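Side-chain contacts in endo-beta-1,4-glucanase (cellulase B) (Bacillus halodurans, PDB 4V2X), which probably hydrolyses beta-1,4-linked glucans, including xyloglucan and beta-1,3-1,4-glucans, with a catalytic module joined to Ig-like and carbohydrate-binding modules: residues Y159-N164 with D216-V221; P198-N203 with E209-L214; D433-G438 with T442-V447; T464-F467 with A471-H474. All coordinates share one frame; numbering follows the deposited sequence.

Contact 1: residues Y159-N164 with D216-V221. With CA (calcium ion), chain B.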
loop_
_atom_site.group_PDB
_atom_site.type_symbol
_atom_site.label_atom_id
_atom_site.label_comp_id
_atom_site.label_asym_id
_atom_site.label_seq_id
_atom_site.Cartn_x
_atom_site.Cartn_y
_atom_site.Cartn_z
ATOM N N TYR A 159 -3.985 -3.482 -18.193
ATOM C CA TYR A 159 -4.516 -2.223 -17.654
ATOM C C TYR A 159 -5.992 -2.293 -17.238
ATOM O O TYR A 159 -6.461 -1.425 -16.494
ATOM C CB TYR A 159 -4.350 -1.099 -18.686
ATOM C CG TYR A 159 -5.418 -1.161 -19.744
ATOM C CD1 TYR A 159 -5.344 -2.096 -20.768
ATOM C CD2 TYR A 159 -6.524 -0.319 -19.695
ATOM C CE1 TYR A 159 -6.332 -2.193 -21.721
ATOM C CE2 TYR A 159 -7.520 -0.403 -20.651
ATOM C CZ TYR A 159 -7.412 -1.347 -21.659
ATOM O OH TYR A 159 -8.379 -1.464 -22.623
ATOM N N GLU A 160 -6.722 -3.288 -17.752
ATOM C CA GLU A 160 -8.138 -3.493 -17.430
ATOM C C GLU A 160 -8.358 -3.914 -15.990
ATOM O O GLU A 160 -9.495 -3.908 -15.526
ATOM C CB GLU A 160 -8.751 -4.599 -18.306
ATOM C CG GLU A 160 -8.862 -4.301 -19.792
ATOM C CD GLU A 160 -9.406 -5.491 -20.575
ATOM O OE1 GLU A 160 -10.167 -6.309 -20.009
ATOM O OE2 GLU A 160 -9.070 -5.618 -21.760
ATOM N N MET A 161 -7.286 -4.299 -15.301
ATOM C CA MET A 161 -7.380 -4.935 -13.985
ATOM C C MET A 161 -8.224 -4.164 -12.974
ATOM O O MET A 161 -8.858 -4.775 -12.104
ATOM C CB MET A 161 -5.973 -5.157 -13.424
ATOM C CG MET A 161 -5.909 -6.078 -12.223
ATOM S SD MET A 161 -4.189 -6.199 -11.708
ATOM C CE MET A 161 -4.347 -7.088 -10.167
ATOM N N GLU A 162 -8.230 -2.837 -13.064
ATOM C CA GLU A 162 -8.966 -2.033 -12.092
ATOM C C GLU A 162 -10.455 -2.357 -12.057
ATOM O O GLU A 162 -11.053 -2.359 -10.985
ATOM C CB GLU A 162 -8.761 -0.543 -12.340
ATOM C CG GLU A 162 -9.530 0.333 -11.376
ATOM C CD GLU A 162 -8.969 1.726 -11.291
ATOM O OE1 GLU A 162 -8.843 2.379 -12.353
ATOM O OE2 GLU A 162 -8.655 2.153 -10.161
ATOM N N HIS A 163 -11.049 -2.622 -13.217
ATOM C CA HIS A 163 -12.476 -2.974 -13.289
ATOM C C HIS A 163 -12.711 -4.420 -13.725
ATOM O O HIS A 163 -13.838 -4.816 -14.024
ATOM C CB HIS A 163 -13.194 -2.000 -14.217
ATOM C CG HIS A 163 -13.127 -0.582 -13.750
ATOM N ND1 HIS A 163 -13.870 -0.116 -12.690
ATOM C CD2 HIS A 163 -12.399 0.471 -14.191
ATOM C CE1 HIS A 163 -13.604 1.163 -12.496
ATOM N NE2 HIS A 163 -12.715 1.543 -13.394
ATOM N N ASN A 164 -11.645 -5.213 -13.727
ATOM C CA ASN A 164 -11.714 -6.621 -14.093
ATOM C C ASN A 164 -10.591 -7.376 -13.387
ATOM O O ASN A 164 -9.696 -7.913 -14.030
ATOM C CB ASN A 164 -11.608 -6.780 -15.608
ATOM C CG ASN A 164 -11.891 -8.203 -16.071
ATOM O OD1 ASN A 164 -12.335 -9.048 -15.294
ATOM N ND2 ASN A 164 -11.608 -8.474 -17.339
ATOM N N ASP A 216 1.277 -3.854 -7.187
ATOM C CA ASP A 216 1.855 -4.715 -6.157
ATOM C C ASP A 216 1.351 -6.153 -6.318
ATOM O O ASP A 216 2.123 -7.096 -6.223
ATOM C CB ASP A 216 1.538 -4.221 -4.751
ATOM C CG ASP A 216 1.905 -5.240 -3.690
ATOM O OD1 ASP A 216 1.053 -6.118 -3.392
ATOM O OD2 ASP A 216 3.053 -5.201 -3.181
ATOM N N ASP A 217 0.052 -6.309 -6.552
ATOM C CA ASP A 217 -0.529 -7.640 -6.733
ATOM C C ASP A 217 0.042 -8.374 -7.952
ATOM O O ASP A 217 0.326 -9.567 -7.876
ATOM C CB ASP A 217 -2.050 -7.558 -6.835
ATOM C CG ASP A 217 -2.712 -7.198 -5.517
ATOM O OD1 ASP A 217 -2.023 -7.120 -4.472
ATOM O OD2 ASP A 217 -3.941 -7.007 -5.518
ATOM N N LEU A 218 0.210 -7.675 -9.072
ATOM C CA LEU A 218 0.778 -8.298 -10.272
ATOM C C LEU A 218 2.212 -8.739 -10.032
ATOM O O LEU A 218 2.602 -9.837 -10.404
ATOM C CB LEU A 218 0.752 -7.339 -11.466
ATOM C CG LEU A 218 -0.601 -7.007 -12.074
ATOM C CD1 LEU A 218 -0.406 -5.928 -13.122
ATOM C CD2 LEU A 218 -1.261 -8.230 -12.694
ATOM N N ASN A 219 2.998 -7.870 -9.420
ATOM C CA ASN A 219 4.377 -8.204 -9.103
ATOM C C ASN A 219 4.466 -9.384 -8.137
ATOM O O ASN A 219 5.360 -10.219 -8.237
ATOM C CB ASN A 219 5.112 -6.989 -8.529
ATOM C CG ASN A 219 5.538 -5.995 -9.603
ATOM O OD1 ASN A 219 5.741 -6.364 -10.757
ATOM N ND2 ASN A 219 5.698 -4.731 -9.218
ATOM N N THR A 220 3.525 -9.436 -7.204
ATOM C CA THR A 220 3.544 -10.429 -6.134
ATOM C C THR A 220 3.116 -11.806 -6.628
ATOM O O THR A 220 3.744 -12.812 -6.297
ATOM C CB THR A 220 2.634 -9.966 -4.986
ATOM O OG1 THR A 220 3.156 -8.746 -4.464
ATOM C CG2 THR A 220 2.556 -11.006 -3.860
ATOM N N VAL A 221 2.050 -11.854 -7.417
ATOM C CA VAL A 221 1.598 -13.121 -7.970
ATOM C C VAL A 221 2.633 -13.703 -8.945
ATOM O O VAL A 221 2.831 -14.908 -9.011
ATOM C CB VAL A 221 0.198 -13.012 -8.614
ATOM C CG1 VAL A 221 0.204 -12.104 -9.833
ATOM C CG2 VAL A 221 -0.327 -14.405 -8.955
HETATM CA CA CA B . -0.991 -6.688 -2.400
HETATM O O HOH W 1 -1.680 -4.493 -3.115
HETATM O O HOH W 2 0.173 -5.691 -0.539
#
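With CG turned to the far side of CA from the backbone N (chi1 -167°) and all later torsions extended, Met161 reaches straight out of the turn 159-164 to helix 209-227. There Leu218, whose CG stands opposite its own carbonyl carbon (chi1 -70°), runs past it in the reverse direction. Met161 SD lies 3.7 Å from Leu218 CG and touches both methyls of that fork, while Met161 CE stops 4.1 Å from Asp217 CB. A long, flexible thioether suits this place because it can bridge a wide backbone gap and present an apolar end. Phe200 packs against Met161 and Leu218. An alanine in place of Met161 would probably open a gap beside Leu218 and leave the apolar side of Asp217 without its neighbour.

The carboxylates of Asp216 and Asp217 turn to a calcium ion. Asp216 OD1 binds it at 2.3 Å and Asp217 OD1 at 2.4 Å, with two waters and the same two aspartates of the second subunit completing the site. Asp217 OD2 bonds to Tyr165 OH, and Asp216 OD2 pairs with Lys261. Further along, Thr220 OG1 gives a bond of 2.6 Å to Asp216 O, from the opposite face to Thr220 N. With four carboxylates round it, the calcium probably offsets their mutual repulsion and is likely to hold the two catalytic modules together, while Met161 packs the carbon side of the same helix.

Contact 2: residues P198-N203 with E209-L214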
loop_
_atom_site.group_PDB
_atom_site.type_symbol
_atom_site.label_atom_id
_atom_site.label_comp_id
_atom_site.label_asym_id
_atom_site.label_seq_id
_atom_site.Cartn_x
_atom_site.Cartn_y
_atom_site.Cartn_z
ATOM N N PRO A 198 3.901 -0.863 -16.584
ATOM C CA PRO A 198 2.530 -1.072 -16.125
ATOM C C PRO A 198 1.779 0.218 -15.817
ATOM O O PRO A 198 2.351 1.160 -15.283
ATOM C CB PRO A 198 2.707 -1.904 -14.849
ATOM C CG PRO A 198 4.101 -1.635 -14.410
ATOM C CD PRO A 198 4.880 -1.481 -15.677
ATOM N N LYS A 199 0.506 0.251 -16.188
ATOM C CA LYS A 199 -0.388 1.334 -15.792
ATOM C C LYS A 199 -1.820 0.830 -15.910
ATOM O O LYS A 199 -2.050 -0.246 -16.468
ATOM C CB LYS A 199 -0.161 2.583 -16.641
ATOM C CG LYS A 199 -0.431 2.426 -18.125
ATOM C CD LYS A 199 -0.037 3.684 -18.879
ATOM C CE LYS A 199 -0.612 3.705 -20.286
ATOM N NZ LYS A 199 -0.321 2.478 -21.072
ATOM N N PHE A 200 -2.769 1.585 -15.363
ATOM C CA PHE A 200 -4.151 1.105 -15.264
ATOM C C PHE A 200 -5.153 2.127 -15.751
ATOM O O PHE A 200 -6.305 2.161 -15.321
ATOM C CB PHE A 200 -4.425 0.626 -13.839
ATOM C CG PHE A 200 -3.532 -0.489 -13.445
ATOM C CD1 PHE A 200 -3.842 -1.797 -13.798
ATOM C CD2 PHE A 200 -2.318 -0.233 -12.820
ATOM C CE1 PHE A 200 -2.983 -2.834 -13.495
ATOM C CE2 PHE A 200 -1.452 -1.266 -12.520
ATOM C CZ PHE A 200 -1.787 -2.569 -12.849
ATOM N N SER A 201 -4.685 2.946 -16.681
ATOM C CA SER A 201 -5.528 3.787 -17.490
ATOM C C SER A 201 -5.064 3.560 -18.913
ATOM O O SER A 201 -3.927 3.130 -19.137
ATOM C CB SER A 201 -5.342 5.249 -17.104
ATOM O OG SER A 201 -5.896 6.094 -18.093
ATOM N N GLN A 202 -5.926 3.852 -19.883
ATOM C CA GLN A 202 -5.496 3.818 -21.277
ATOM C C GLN A 202 -4.483 4.939 -21.551
ATOM O O GLN A 202 -3.737 4.870 -22.523
ATOM C CB GLN A 202 -6.690 3.910 -22.242
ATOM C CG GLN A 202 -7.253 5.312 -22.441
ATOM C CD GLN A 202 -8.059 5.454 -23.727
ATOM O OE1 GLN A 202 -8.658 4.492 -24.209
ATOM N NE2 GLN A 202 -8.085 6.663 -24.280
ATOM N N ASN A 203 -4.463 5.958 -20.692
ATOM C CA ASN A 203 -3.564 7.105 -20.843
ATOM C C ASN A 203 -2.386 7.092 -19.875
ATOM O O ASN A 203 -2.481 6.540 -18.780
ATOM C CB ASN A 203 -4.350 8.394 -20.629
ATOM C CG ASN A 203 -5.459 8.571 -21.649
ATOM O OD1 ASN A 203 -5.305 8.213 -22.815
ATOM N ND2 ASN A 203 -6.584 9.116 -21.211
ATOM N N GLU A 209 -4.612 6.368 -6.797
ATOM C CA GLU A 209 -4.162 5.687 -5.584
ATOM C C GLU A 209 -4.355 4.175 -5.648
ATOM O O GLU A 209 -3.478 3.412 -5.235
ATOM C CB GLU A 209 -4.873 6.255 -4.346
ATOM C CG GLU A 209 -4.339 5.730 -3.017
ATOM C CD GLU A 209 -2.834 5.886 -2.874
ATOM O OE1 GLU A 209 -2.282 6.895 -3.366
ATOM O OE2 GLU A 209 -2.196 4.997 -2.268
ATOM N N ASN A 210 -5.493 3.746 -6.183
ATOM C CA ASN A 210 -5.809 2.320 -6.270
ATOM C C ASN A 210 -4.884 1.553 -7.214
ATOM O O ASN A 210 -4.694 0.343 -7.074
ATOM C CB ASN A 210 -7.265 2.137 -6.705
ATOM C CG ASN A 210 -7.669 0.673 -6.801
ATOM O OD1 ASN A 210 -7.490 -0.103 -5.856
ATOM N ND2 ASN A 210 -8.206 0.283 -7.951
ATOM N N HIS A 211 -4.289 2.256 -8.172
ATOM C CA HIS A 211 -3.423 1.605 -9.143
ATOM C C HIS A 211 -2.185 0.979 -8.527
ATOM O O HIS A 211 -1.747 -0.085 -8.961
ATOM C CB HIS A 211 -3.021 2.586 -10.233
ATOM C CG HIS A 211 -4.174 3.057 -11.050
ATOM N ND1 HIS A 211 -4.050 4.029 -12.015
ATOM C CD2 HIS A 211 -5.481 2.699 -11.036
ATOM C CE1 HIS A 211 -5.228 4.236 -12.577
ATOM N NE2 HIS A 211 -6.112 3.441 -12.001
ATOM N N HIS A 212 -1.639 1.621 -7.501
ATOM C CA HIS A 212 -0.426 1.109 -6.842
ATOM C C HIS A 212 -0.676 -0.276 -6.279
ATOM O O HIS A 212 0.169 -1.164 -6.392
ATOM C CB HIS A 212 0.030 2.048 -5.729
ATOM C CG HIS A 212 0.228 3.454 -6.186
ATOM N ND1 HIS A 212 1.165 3.800 -7.134
ATOM C CD2 HIS A 212 -0.415 4.597 -5.854
ATOM C CE1 HIS A 212 1.104 5.103 -7.351
ATOM N NE2 HIS A 212 0.149 5.608 -6.592
ATOM N N ALA A 213 -1.848 -0.460 -5.677
ATOM C CA ALA A 213 -2.202 -1.750 -5.099
ATOM C C ALA A 213 -2.304 -2.847 -6.146
ATOM O O ALA A 213 -1.917 -3.993 -5.896
ATOM C CB ALA A 213 -3.501 -1.639 -4.322
ATOM N N LEU A 214 -2.827 -2.495 -7.321
ATOM C CA LEU A 214 -2.933 -3.448 -8.422
ATOM C C LEU A 214 -1.549 -3.894 -8.895
ATOM O O LEU A 214 -1.316 -5.075 -9.121
ATOM C CB LEU A 214 -3.721 -2.842 -9.586
ATOM C CG LEU A 214 -5.156 -2.395 -9.279
ATOM C CD1 LEU A 214 -5.746 -1.650 -10.463
ATOM C CD2 LEU A 214 -6.038 -3.575 -8.909
HETATM O O HOH W 3 -2.317 4.104 -14.269
#
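Phe200 and His211 meet chiefly through CH-pi contact, with no direct hydrogen bond between them. With CG opposite its carbonyl carbon (chi1 -61°), Phe200 turns its ring to Leu214 while CB sits squarely over the centre of the His211 imidazole, 3.6 Å from its centroid and 8° off the normal. In turn Leu214 CB, one helical turn on, lies over a face of the Phe200 ring, 4.0 Å from that centroid and displaced toward the rim. The two rings are inclined obliquely at 53°.

Apolar packing follows from this: Leu214 CD1 reaches Phe200 CD1 at 3.8 Å, and Leu215 and Met243 also border the phenyl group. A flat, wide side chain suits this place, since it can lay one face on Leu214. An alanine at Phe200 would probably leave Leu214 CB and CD1 without the ring they pack on and open a gap between loop and helix.

Polar links run round the aromatic core. One water accepts from Phe200 N at 2.8 Å and, weakly, from His211 ND1, while His211 NE2 bonds to Glu162. Asn203 N donates to Ser201 OG (3.0 Å), an ST turn whose hydroxyl also bonds to Glu206.

The loop follows the fourth strand of the (beta/alpha)8 barrel, where family 5 enzymes carry their acid/base glutamate. If the weak ND1-water bond is real, both nitrogens donate and His211 may be cationic, a state Glu162 would probably favour.

Contact 3: residues D433-G438 with T442-V447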
loop_
_atom_site.group_PDB
_atom_site.type_symbol
_atom_site.label_atom_id
_atom_site.label_comp_id
_atom_site.label_asym_id
_atom_site.label_seq_id
_atom_site.Cartn_x
_atom_site.Cartn_y
_atom_site.Cartn_z
ATOM N N ASP A 433 48.311 26.226 -36.182
ATOM C CA ASP A 433 46.993 25.966 -36.771
ATOM C C ASP A 433 45.832 26.051 -35.781
ATOM O O ASP A 433 44.686 26.214 -36.196
ATOM C CB ASP A 433 46.983 24.588 -37.423
ATOM C CG ASP A 433 47.969 24.466 -38.569
ATOM O OD1 ASP A 433 48.250 25.480 -39.249
ATOM O OD2 ASP A 433 48.459 23.339 -38.795
ATOM N N TYR A 434 46.123 25.926 -34.491
ATOM C CA TYR A 434 45.106 26.023 -33.453
ATOM C C TYR A 434 45.721 26.308 -32.085
ATOM O O TYR A 434 46.922 26.108 -31.868
ATOM C CB TYR A 434 44.278 24.729 -33.386
ATOM C CG TYR A 434 45.029 23.528 -32.869
ATOM C CD1 TYR A 434 45.779 22.725 -33.728
ATOM C CD2 TYR A 434 44.976 23.181 -31.525
ATOM C CE1 TYR A 434 46.462 21.620 -33.254
ATOM C CE2 TYR A 434 45.655 22.082 -31.043
ATOM C CZ TYR A 434 46.393 21.302 -31.910
ATOM O OH TYR A 434 47.062 20.205 -31.427
ATOM N N GLU A 435 44.881 26.767 -31.164
ATOM C CA GLU A 435 45.284 26.966 -29.782
ATOM C C GLU A 435 44.228 26.456 -28.842
ATOM O O GLU A 435 43.035 26.566 -29.119
ATOM C CB GLU A 435 45.474 28.447 -29.480
ATOM C CG GLU A 435 46.551 29.123 -30.291
ATOM C CD GLU A 435 46.729 30.563 -29.869
ATOM O OE1 GLU A 435 46.665 30.832 -28.647
ATOM O OE2 GLU A 435 46.919 31.421 -30.754
ATOM N N LEU A 436 44.674 25.917 -27.714
ATOM C CA LEU A 436 43.783 25.618 -26.607
ATOM C C LEU A 436 44.200 26.483 -25.438
ATOM O O LEU A 436 45.321 26.369 -24.942
ATOM C CB LEU A 436 43.854 24.144 -26.224
ATOM C CG LEU A 436 42.929 23.730 -25.075
ATOM C CD1 LEU A 436 41.465 23.897 -25.464
ATOM C CD2 LEU A 436 43.218 22.299 -24.655
ATOM N N ASN A 437 43.304 27.369 -25.022
ATOM C CA ASN A 437 43.519 28.196 -23.847
ATOM C C ASN A 437 42.452 27.852 -22.827
ATOM O O ASN A 437 41.297 28.243 -22.973
ATOM C CB ASN A 437 43.471 29.667 -24.236
ATOM C CG ASN A 437 44.574 30.036 -25.214
ATOM O OD1 ASN A 437 45.753 30.038 -24.855
ATOM N ND2 ASN A 437 44.202 30.333 -26.459
ATOM N N GLY A 438 42.842 27.096 -21.805
ATOM C CA GLY A 438 41.890 26.505 -20.873
ATOM C C GLY A 438 41.015 25.519 -21.623
ATOM O O GLY A 438 41.509 24.544 -22.182
ATOM N N THR A 442 40.640 27.444 -30.196
ATOM C CA THR A 442 40.627 28.301 -31.372
ATOM C C THR A 442 41.162 27.536 -32.574
ATOM O O THR A 442 42.282 27.022 -32.540
ATOM C CB THR A 442 41.478 29.571 -31.162
ATOM O OG1 THR A 442 40.915 30.352 -30.108
ATOM C CG2 THR A 442 41.522 30.405 -32.426
ATOM N N VAL A 443 40.352 27.453 -33.625
ATOM C CA VAL A 443 40.800 26.946 -34.911
ATOM C C VAL A 443 41.133 28.148 -35.798
ATOM O O VAL A 443 40.278 28.995 -36.061
ATOM C CB VAL A 443 39.729 26.070 -35.596
ATOM C CG1 VAL A 443 40.292 25.448 -36.867
ATOM C CG2 VAL A 443 39.226 24.987 -34.651
ATOM N N LYS A 444 42.373 28.212 -36.275
ATOM C CA LYS A 444 42.833 29.386 -37.021
ATOM C C LYS A 444 42.176 29.494 -38.406
ATOM O O LYS A 444 41.896 28.488 -39.069
ATOM C CB LYS A 444 44.359 29.384 -37.148
ATOM C CG LYS A 444 45.105 29.448 -35.825
ATOM C CD LYS A 444 45.025 30.820 -35.178
ATOM C CE LYS A 444 45.551 30.799 -33.749
ATOM N NZ LYS A 444 47.010 30.519 -33.663
ATOM N N ALA A 445 41.943 30.736 -38.822
ATOM C CA ALA A 445 41.296 31.065 -40.090
ATOM C C ALA A 445 41.822 30.293 -41.299
ATOM O O ALA A 445 41.033 29.818 -42.120
ATOM C CB ALA A 445 41.426 32.564 -40.349
ATOM N N HIS A 446 43.145 30.172 -41.418
ATOM C CA HIS A 446 43.733 29.529 -42.599
ATOM C C HIS A 446 43.341 28.061 -42.709
ATOM O O HIS A 446 43.251 27.527 -43.810
ATOM C CB HIS A 446 45.261 29.695 -42.653
ATOM C CG HIS A 446 45.991 29.050 -41.519
ATOM N ND1 HIS A 446 46.241 29.701 -40.331
ATOM C CD2 HIS A 446 46.537 27.817 -41.392
ATOM C CE1 HIS A 446 46.902 28.898 -39.519
ATOM N NE2 HIS A 446 47.097 27.749 -40.139
ATOM N N VAL A 447 43.095 27.419 -41.567
ATOM C CA VAL A 447 42.615 26.033 -41.551
ATOM C C VAL A 447 41.190 25.963 -42.093
ATOM O O VAL A 447 40.871 25.111 -42.917
ATOM C CB VAL A 447 42.651 25.433 -40.130
ATOM C CG1 VAL A 447 42.009 24.047 -40.109
ATOM C CG2 VAL A 447 44.084 25.373 -39.605
HETATM O O HOH W 4 41.487 29.799 -27.491
#
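Asp433 and His446 make the shortest side-chain bond here: His446 NE2 donates to Asp433 OD1 at 2.7 Å and 172°. The oxygen lies in the imidazole plane but is met on its anti side, and the carboxylate is turned 60° from the ring. His446 CG stands between its own backbone N and carbonyl carbon (chi1 63°), which turns the ring toward Asp433. On the face that carries Glu435 and Thr442, Lys444 NZ forms a salt bridge of 3.0 Å with the anti lone pair of Glu435 OE2, its chain bent at chi2 and chi4.

These pairs lie at the end of an antiparallel beta hairpin, strands 434-437 and 440-443, of the X2, Ig-like module. Glu435 and Thr442 are its hydrogen-bonded pair, Thr442 N donating to Glu435 O at 2.8 Å; Tyr434 and Val443 are the non-hydrogen-bonded pair. Lys444 N donates to Asp433 O (3.1 Å); Lys444 stands at the N-cap position of helix 445-452.

Further out, Val447 CG2 packs on Asp433 CB at 3.7 Å, and Thr429 N holds Asp433 OD2. A water joins Asn437 ND2 to Thr442 OG1, which also bonds to Thr408 OG1. The aromatic Tyr434 suits the buried face, packing against Leu418 and Leu421.

Contact 4: residues T464-F467 with A471-H474. With CA (calcium ion), chain C.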
loop_
_atom_site.group_PDB
_atom_site.type_symbol
_atom_site.label_atom_id
_atom_site.label_comp_id
_atom_site.label_asym_id
_atom_site.label_seq_id
_atom_site.Cartn_x
_atom_site.Cartn_y
_atom_site.Cartn_z
ATOM N N THR A 464 38.453 17.646 -36.478
ATOM C CA THR A 464 38.277 16.610 -35.467
ATOM C C THR A 464 39.201 16.866 -34.292
ATOM O O THR A 464 40.414 16.989 -34.469
ATOM C CB THR A 464 38.540 15.213 -36.043
ATOM O OG1 THR A 464 37.608 14.974 -37.103
ATOM C CG2 THR A 464 38.372 14.137 -34.963
ATOM N N ALA A 465 38.612 16.968 -33.104
ATOM C CA ALA A 465 39.371 17.092 -31.864
ATOM C C ALA A 465 39.609 15.724 -31.274
ATOM O O ALA A 465 38.663 14.953 -31.064
ATOM C CB ALA A 465 38.637 17.977 -30.862
ATOM N N GLU A 466 40.883 15.448 -30.994
ATOM C CA GLU A 466 41.332 14.170 -30.445
ATOM C C GLU A 466 41.741 14.375 -28.995
ATOM O O GLU A 466 42.366 15.386 -28.661
ATOM C CB GLU A 466 42.518 13.629 -31.241
ATOM C CG GLU A 466 42.196 13.338 -32.699
ATOM C CD GLU A 466 43.414 12.974 -33.524
ATOM O OE1 GLU A 466 44.533 13.401 -33.176
ATOM O OE2 GLU A 466 43.249 12.264 -34.536
ATOM N N PHE A 467 41.371 13.422 -28.143
ATOM C CA PHE A 467 41.634 13.505 -26.714
ATOM C C PHE A 467 42.359 12.253 -26.230
ATOM O O PHE A 467 42.339 11.205 -26.892
ATOM C CB PHE A 467 40.317 13.707 -25.955
ATOM C CG PHE A 467 39.546 14.908 -26.422
ATOM C CD1 PHE A 467 39.822 16.169 -25.900
ATOM C CD2 PHE A 467 38.576 14.787 -27.402
ATOM C CE1 PHE A 467 39.135 17.286 -26.341
ATOM C CE2 PHE A 467 37.881 15.900 -27.847
ATOM C CZ PHE A 467 38.167 17.151 -27.320
ATOM N N ALA A 471 35.900 9.434 -26.872
ATOM C CA ALA A 471 35.646 9.603 -28.294
ATOM C C ALA A 471 36.193 10.921 -28.841
ATOM O O ALA A 471 36.252 11.925 -28.131
ATOM C CB ALA A 471 34.153 9.513 -28.556
ATOM N N ASP A 472 36.584 10.911 -30.112
ATOM C CA ASP A 472 36.899 12.150 -30.818
ATOM C C ASP A 472 35.625 12.988 -30.914
ATOM O O ASP A 472 34.532 12.423 -31.014
ATOM C CB ASP A 472 37.370 11.861 -32.243
ATOM C CG ASP A 472 38.736 11.201 -32.311
ATOM O OD1 ASP A 472 39.492 11.193 -31.316
ATOM O OD2 ASP A 472 39.056 10.679 -33.399
ATOM N N TRP A 473 35.766 14.313 -30.905
ATOM C CA TRP A 473 34.649 15.224 -31.170
ATOM C C TRP A 473 34.806 15.818 -32.569
ATOM O O TRP A 473 35.884 16.294 -32.935
ATOM C CB TRP A 473 34.590 16.335 -30.121
ATOM C CG TRP A 473 33.391 17.229 -30.261
ATOM C CD1 TRP A 473 33.346 18.447 -30.873
ATOM C CD2 TRP A 473 32.061 16.966 -29.789
ATOM N NE1 TRP A 473 32.073 18.961 -30.815
ATOM C CE2 TRP A 473 31.266 18.077 -30.147
ATOM C CE3 TRP A 473 31.465 15.901 -29.096
ATOM C CZ2 TRP A 473 29.907 18.153 -29.841
ATOM C CZ3 TRP A 473 30.111 15.978 -28.788
ATOM C CH2 TRP A 473 29.347 17.101 -29.160
ATOM N N HIS A 474 33.729 15.800 -33.345
ATOM C CA HIS A 474 33.786 16.204 -34.749
ATOM C C HIS A 474 33.037 17.500 -34.993
ATOM O O HIS A 474 31.842 17.566 -34.747
ATOM C CB HIS A 474 33.172 15.110 -35.614
ATOM C CG HIS A 474 33.704 13.749 -35.317
ATOM N ND1 HIS A 474 34.905 13.298 -35.817
ATOM C CD2 HIS A 474 33.204 12.741 -34.567
ATOM C CE1 HIS A 474 35.119 12.067 -35.394
ATOM N NE2 HIS A 474 34.106 11.708 -34.627
HETATM CA CA CA C . 42.099 9.488 -28.502
HETATM O O HOH W 5 40.821 11.489 -35.412
HETATM O O HOH W 6 39.896 10.837 -28.725
HETATM O O HOH W 7 40.703 8.559 -26.858
HETATM O O HOH W 8 40.862 7.563 -29.632
HETATM O O HOH W 9 43.569 8.286 -27.086
HETATM O O HOH W 10 44.206 10.679 -29.062
HETATM O O HOH W 11 43.676 8.093 -30.097
#
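Phe467 N and Asp472 OD1 both grip one water that is itself bound to calcium. It accepts from Phe467 N at 3.0 Å and donates to Asp472 OD1 at 2.6 Å. Phe467 O binds the same ion directly at 2.4 Å, and five more waters and one further ligand from elsewhere in the structure join the coordination shell. Asp472 therefore serves the metal from the second shell, where a short carboxylate suits the task of fixing a water next to the strand end. A second water donates to both Glu466 OE2 and Asp472 OD2, bridging two like charges whose oxygens stand 4.6 Å apart; Arg422, in salt bridge with Glu466, would further ease the repulsion.

Between the strands, Ala465 and Trp473 form an antiparallel hydrogen-bonded pair, Ala465 N donating to Trp473 O at 2.8 Å and Trp473 N returning a bond to Ala465 O. The small alanine probably leaves room on the face it shares with Trp473 for Phe467, whose ring edge, at CE2, comes to 4.0 Å from Trp473 CB. On the other face Thr464 CG2 touches Asp472 CB at 3.7 Å. Trp473 CG lies anti to its backbone N (chi1 -175°), carrying the indole away toward Ser393, whose O accepts from NE1.

The segments end one hairpin of the Ig-like module, formed by strands 458-467 and 473-480. Strand 418-423 flanks 458-467, Leu418 and Leu421 packing on Ala465, while helix 374-385 packs against Ala471 and His474 and strand 390-391 against Trp473.

Overall arrangement
From the N terminus, contact 1 closes the first and longest loop, one that includes the fourth strand of the barrel, and joins the turn before helix 165-183 to helix 209-227. Contact 2 lies wholly within that loop and folds the segment after the same strand back on the start of the helix; the two touch through Glu162, and both lie at the subunit interface. Contacts 3 and 4 follow in series in the X2 module, each closing a short hairpin. They do not touch, their centres being about 14 Å apart, but helix 445-452 leads from one toward strand 458-467 of the other. The centres of contacts 1 and 3 are about 62 Å apart.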